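Local coordinates for 2-oxoglutarate (2OG) and Fe(II)-dependent oxygenase superfamily protein (Arabidopsis thaliana, PDB 6KWB) that probably oxidises the auxin indole-3-acetic acid irreversibly to inactive 2-oxoindole-3-acetic acid, using 2-oxoglutarate as co-substrate, at residues S147-N152 / Y239-F244. Residues are numbered along the deposited sequence; the frame is centred on the assembly and turned at random.
With AKG (2-oxoglutaric acid), chain E.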
loop_
_atom_site.group_PDB
_atom_site.type_symbol
_atom_site.label_atom_id
_atom_site.label_comp_id
_atom_site.label_asym_id
_atom_site.label_seq_id
_atom_site.Cartn_x
_atom_site.Cartn_y
_atom_site.Cartn_z
ATOM N N SER A 147 -7.851 2.117 7.654
ATOM C CA SER A 147 -7.163 1.656 6.468
ATOM C C SER A 147 -8.086 1.716 5.275
ATOM O O SER A 147 -9.303 1.802 5.427
ATOM C CB SER A 147 -6.632 0.243 6.621
ATOM O OG SER A 147 -5.390 0.268 7.284
ATOM N N GLN A 148 -7.482 1.739 4.092
ATOM C CA GLN A 148 -8.208 1.801 2.847
ATOM C C GLN A 148 -7.674 0.693 1.970
ATOM O O GLN A 148 -6.472 0.478 1.923
ATOM C CB GLN A 148 -8.037 3.148 2.149
ATOM C CG GLN A 148 -8.992 3.371 0.981
ATOM C CD GLN A 148 -8.640 4.644 0.213
ATOM O OE1 GLN A 148 -8.179 5.614 0.799
ATOM N NE2 GLN A 148 -8.827 4.629 -1.106
ATOM N N PHE A 149 -8.580 -0.009 1.295
ATOM C CA PHE A 149 -8.248 -1.096 0.399
ATOM C C PHE A 149 -8.464 -0.624 -1.034
ATOM O O PHE A 149 -9.448 0.060 -1.334
ATOM C CB PHE A 149 -9.128 -2.284 0.733
ATOM C CG PHE A 149 -8.869 -3.488 -0.092
ATOM C CD1 PHE A 149 -7.739 -4.254 0.113
ATOM C CD2 PHE A 149 -9.779 -3.870 -1.075
ATOM C CE1 PHE A 149 -7.510 -5.392 -0.666
ATOM C CE2 PHE A 149 -9.570 -4.986 -1.845
ATOM C CZ PHE A 149 -8.428 -5.757 -1.646
ATOM N N ARG A 150 -7.557 -0.983 -1.927
ATOM C CA ARG A 150 -7.707 -0.560 -3.300
ATOM C C ARG A 150 -7.035 -1.558 -4.233
ATOM O O ARG A 150 -5.844 -1.844 -4.113
ATOM C CB ARG A 150 -7.147 0.856 -3.490
ATOM C CG ARG A 150 -6.950 1.251 -4.949
ATOM C CD ARG A 150 -7.266 2.729 -5.280
ATOM N NE ARG A 150 -8.705 2.936 -5.315
ATOM C CZ ARG A 150 -9.359 3.660 -6.223
ATOM N NH1 ARG A 150 -8.715 4.265 -7.210
ATOM N NH2 ARG A 150 -10.677 3.768 -6.139
ATOM N N ILE A 151 -7.817 -2.075 -5.181
ATOM C CA ILE A 151 -7.303 -3.057 -6.124
ATOM C C ILE A 151 -7.262 -2.359 -7.451
ATOM O O ILE A 151 -8.118 -1.535 -7.738
ATOM C CB ILE A 151 -8.173 -4.315 -6.185
ATOM C CG1 ILE A 151 -9.621 -3.942 -6.453
ATOM C CG2 ILE A 151 -8.135 -5.017 -4.879
ATOM C CD1 ILE A 151 -10.560 -5.134 -6.465
ATOM N N ASN A 152 -6.247 -2.657 -8.246
ATOM C CA ASN A 152 -6.007 -1.893 -9.460
ATOM C C ASN A 152 -5.804 -2.769 -10.678
ATOM O O ASN A 152 -5.124 -3.779 -10.589
ATOM C CB ASN A 152 -4.772 -1.020 -9.269
ATOM C CG ASN A 152 -4.785 -0.283 -7.946
ATOM O OD1 ASN A 152 -5.531 0.690 -7.762
ATOM N ND2 ASN A 152 -3.953 -0.749 -7.006
ATOM N N TYR A 239 -2.251 -6.405 -12.630
ATOM C CA TYR A 239 -3.097 -6.305 -11.463
ATOM C C TYR A 239 -2.234 -6.028 -10.220
ATOM O O TYR A 239 -1.127 -6.520 -10.116
ATOM C CB TYR A 239 -3.890 -7.589 -11.304
ATOM C CG TYR A 239 -4.888 -7.805 -12.415
ATOM C CD1 TYR A 239 -6.143 -7.213 -12.373
ATOM C CD2 TYR A 239 -4.566 -8.600 -13.523
ATOM C CE1 TYR A 239 -7.055 -7.402 -13.390
ATOM C CE2 TYR A 239 -5.475 -8.796 -14.551
ATOM C CZ TYR A 239 -6.722 -8.192 -14.482
ATOM O OH TYR A 239 -7.647 -8.371 -15.499
ATOM N N SER A 240 -2.705 -5.199 -9.301
ATOM C CA SER A 240 -1.971 -4.990 -8.056
ATOM C C SER A 240 -2.967 -4.731 -6.944
ATOM O O SER A 240 -4.069 -4.231 -7.174
ATOM C CB SER A 240 -0.996 -3.841 -8.159
ATOM O OG SER A 240 -1.694 -2.643 -7.909
ATOM N N ILE A 241 -2.613 -5.149 -5.743
ATOM C CA ILE A 241 -3.482 -4.944 -4.608
ATOM C C ILE A 241 -2.784 -4.096 -3.577
ATOM O O ILE A 241 -1.686 -4.443 -3.165
ATOM C CB ILE A 241 -3.882 -6.287 -3.964
ATOM C CG1 ILE A 241 -4.388 -7.268 -5.020
ATOM C CG2 ILE A 241 -4.871 -6.060 -2.870
ATOM C CD1 ILE A 241 -4.173 -8.777 -4.645
ATOM N N ALA A 242 -3.428 -3.020 -3.125
ATOM C CA ALA A 242 -2.807 -2.103 -2.163
ATOM C C ALA A 242 -3.681 -1.867 -0.937
ATOM O O ALA A 242 -4.876 -1.632 -1.059
ATOM C CB ALA A 242 -2.500 -0.776 -2.819
ATOM N N SER A 243 -3.059 -1.903 0.243
ATOM C CA SER A 243 -3.753 -1.602 1.478
ATOM C C SER A 243 -3.044 -0.476 2.153
ATOM O O SER A 243 -1.865 -0.576 2.451
ATOM C CB SER A 243 -3.825 -2.811 2.397
ATOM O OG SER A 243 -4.393 -3.909 1.706
ATOM N N PHE A 244 -3.775 0.600 2.385
ATOM C CA PHE A 244 -3.204 1.814 2.919
ATOM C C PHE A 244 -3.570 1.986 4.385
ATOM O O PHE A 244 -4.751 2.024 4.727
ATOM C CB PHE A 244 -3.704 3.048 2.147
ATOM C CG PHE A 244 -3.503 2.993 0.646
ATOM C CD1 PHE A 244 -2.265 3.297 0.083
ATOM C CD2 PHE A 244 -4.563 2.737 -0.210
ATOM C CE1 PHE A 244 -2.071 3.284 -1.288
ATOM C CE2 PHE A 244 -4.370 2.726 -1.597
ATOM C CZ PHE A 244 -3.123 2.993 -2.128
HETATM C C1 AKG E . -1.179 2.380 -5.459
HETATM O O1 AKG E . -2.269 1.747 -5.548
HETATM O O2 AKG E . -1.081 3.425 -4.751
HETATM C C2 AKG E . 0.036 1.893 -6.216
HETATM O O5 AKG E . 1.039 2.607 -6.233
HETATM C C3 AKG E . -0.052 0.541 -6.928
HETATM C C4 AKG E . 1.280 0.076 -7.507
HETATM C C5 AKG E . 1.050 -0.904 -8.645
HETATM O O3 AKG E . 1.984 -1.636 -9.103
HETATM O O4 AKG E . -0.103 -0.974 -9.147
#
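N152 and S240 face each other as a hydrogen-bonded antiparallel pair, and their side chains share the sheet face that carries the bound 2-oxoglutarate. Traced outward, N152 CB lies 3.7 Å from S240 OG. CG sits beside the backbone N (chi1 -47°), which brings the amide near S240, where ND2 donates to S240 OG at 3.1 Å, with the acceptor only 14° out of the amide plane. The same ND2 reaches AKG O1 at 3.3 Å, a weak bond judging by its N-H...O angle of 123°, while OD1 is engaged by Y81 OH from strand 81-87. S240 OG in turn gives its proton to AKG O4 at 2.6 Å; R238 and Y154 also bond to the co-substrate. Six backbone bonds, from Q148-F244 to N152-S240, join these neighbouring strands of the major sheet of the double-stranded beta-helix (jelly-roll) core of 2-oxoglutarate oxygenases. On the co-substrate side the F244 ring sets CE2 against R150 CB at 3.8 Å and meets AKG O2 edge-on, in its plane. The reverse side is largely apolar: I241 CG2 lies 3.5 Å from F149 CE1 and 4.0 Å from I151 CG2, while S243 OG lies at the edge of the F149 ring, near its plane, and Y115 of helix 106-133 touches both F149 and I241.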